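Local coordinates for protein basic helix-loop-helix, putative, expressed (Oryza sativa subsp. japonica, PDB 5LW0) that binds ADP-ribose through its macrodomain and, as a probable plant aprataxin-like protein, may act in DNA repair, at residues Asp61-Ile66 with Ile73-Val78. Residues are numbered along the deposited sequence; the frame is centred on the assembly and turned at random.
Sequences DAVADI and IRLVLV
Leu75 pushes one methyl, CD1, from the strand against the flank of the helix, where Ile66 and Val63, about one helical turn apart, receive it. CD1 of Leu75 meets the branch methyl CG2 of Ile66 at 3.5 Å, tighter than ordinary van der Waals contact, the two side chains being roughly perpendicular. The same methyl lies 4.2 Å from CG1 of Val63, a looser touch in which the valine and leucine side chains lie alongside in opposite senses. In Leu75, CG stands anti to the carbonyl carbon (chi1 -56°), and an extended chi2 of 173° carries CD1 on toward the helix. In Ile66, CG1 is anti to the backbone N (chi1 -163°) and lies beside Ile73, while CG2, between the backbone N and the carbonyl carbon, faces the leucine. A third touch, as loose as that of Val63, lies just ahead of the strand, where CD1 of Ile73 comes to 4.2 Å from CG1 of Ile66. All four residues are buried and the contact across the segments is wholly apolar. The helix is held by its own backbone bonds, among them Ile66 N to Ala62 O at 3.1 Å, while Leu75 is pinned in the sheet by backbone bonds to Arg103 and Phe105. Around these side chains, Phe223 and Phe226 of helix 208-230 pack on Ile66 and Ile73 respectively, Phe104 and Ile99 adjoin Val63, and Leu38 and Phe40 of strand 37-40 press on Leu75. Helix 52-69 thus covers part of one face of the mixed sheet, beside helix 208-230, and is the connection of the beta-alpha-beta crossover from strand 37-40 to the parallel strand 74-79 in the three-layered alpha/beta/alpha macrodomain fold.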
# COMPACT_ATOMS: atom_id res chain seq x y z
N ASP A 61 0.26 -8.25 -11.83
CA ASP A 61 -0.76 -7.90 -12.83
C ASP A 61 -1.35 -6.53 -12.65
O ASP A 61 -1.55 -5.81 -13.61
CB ASP A 61 -1.85 -8.95 -12.86
CG ASP A 61 -1.37 -10.27 -13.54
OD1 ASP A 61 -0.31 -10.29 -14.26
OD2 ASP A 61 -2.00 -11.30 -13.32
N ALA A 62 -1.63 -6.13 -11.40
CA ALA A 62 -2.21 -4.79 -11.12
C ALA A 62 -1.19 -3.68 -11.46
O ALA A 62 -1.55 -2.63 -11.98
CB ALA A 62 -2.62 -4.67 -9.65
N VAL A 63 0.06 -3.94 -11.14
CA VAL A 63 1.14 -2.98 -11.45
C VAL A 63 1.31 -2.84 -12.97
O VAL A 63 1.35 -1.74 -13.50
CB VAL A 63 2.46 -3.43 -10.79
CG1 VAL A 63 3.63 -2.70 -11.40
CG2 VAL A 63 2.38 -3.22 -9.28
N ALA A 64 1.35 -3.97 -13.66
CA ALA A 64 1.50 -3.93 -15.13
C ALA A 64 0.33 -3.14 -15.74
O ALA A 64 0.55 -2.26 -16.60
CB ALA A 64 1.53 -5.32 -15.69
N ASP A 65 -0.89 -3.41 -15.26
CA ASP A 65 -2.09 -2.74 -15.78
C ASP A 65 -2.02 -1.21 -15.57
O ASP A 65 -2.29 -0.47 -16.50
CB ASP A 65 -3.35 -3.31 -15.17
CG ASP A 65 -3.70 -4.75 -15.73
OD1 ASP A 65 -3.08 -5.18 -16.71
OD2 ASP A 65 -4.58 -5.42 -15.12
N ILE A 66 -1.66 -0.71 -14.36
CA ILE A 66 -1.62 0.69 -14.14
C ILE A 66 -0.46 1.38 -14.95
O ILE A 66 -0.63 2.52 -15.42
CB ILE A 66 -1.62 1.07 -12.62
CG1 ILE A 66 -1.99 2.54 -12.44
CG2 ILE A 66 -0.27 0.86 -11.99
CD1 ILE A 66 -3.47 2.77 -12.53
N ILE A 73 4.67 7.84 -13.29
CA ILE A 73 4.49 7.41 -11.87
C ILE A 73 5.47 6.32 -11.60
O ILE A 73 5.91 5.62 -12.49
CB ILE A 73 3.07 6.92 -11.54
CG1 ILE A 73 2.63 5.75 -12.46
CG2 ILE A 73 2.09 8.07 -11.57
CD1 ILE A 73 1.40 4.99 -11.96
N ARG A 74 5.80 6.17 -10.32
CA ARG A 74 6.68 5.12 -9.90
C ARG A 74 6.06 4.42 -8.71
O ARG A 74 5.50 5.06 -7.83
CB ARG A 74 8.06 5.71 -9.52
CG ARG A 74 9.10 4.68 -9.18
CD ARG A 74 10.50 5.36 -9.01
NE ARG A 74 10.53 6.29 -7.88
CZ ARG A 74 11.64 6.78 -7.36
NH1 ARG A 74 12.83 6.37 -7.85
NH2 ARG A 74 11.57 7.59 -6.27
N LEU A 75 6.14 3.09 -8.70
CA LEU A 75 5.50 2.25 -7.69
C LEU A 75 6.55 1.41 -7.00
O LEU A 75 7.34 0.77 -7.65
CB LEU A 75 4.47 1.33 -8.35
CG LEU A 75 3.40 2.06 -9.18
CD1 LEU A 75 2.53 1.05 -9.94
CD2 LEU A 75 2.54 2.89 -8.30
N VAL A 76 6.53 1.38 -5.68
CA VAL A 76 7.57 0.68 -4.91
C VAL A 76 6.87 -0.23 -3.85
O VAL A 76 6.17 0.26 -3.00
CB VAL A 76 8.54 1.63 -4.19
CG1 VAL A 76 9.60 0.83 -3.47
CG2 VAL A 76 9.17 2.60 -5.14
N LEU A 77 7.03 -1.55 -4.00
CA LEU A 77 6.54 -2.51 -3.03
C LEU A 77 7.56 -2.64 -1.90
O LEU A 77 8.73 -2.98 -2.16
CB LEU A 77 6.25 -3.86 -3.69
CG LEU A 77 5.88 -5.02 -2.72
CD1 LEU A 77 4.54 -4.78 -2.02
CD2 LEU A 77 5.88 -6.30 -3.48
N VAL A 78 7.13 -2.41 -0.68
CA VAL A 78 8.02 -2.45 0.45
C VAL A 78 7.64 -3.55 1.43
O VAL A 78 6.46 -3.83 1.64
CB VAL A 78 8.10 -1.10 1.18
CG1 VAL A 78 8.61 -0.03 0.23
CG2 VAL A 78 6.75 -0.72 1.78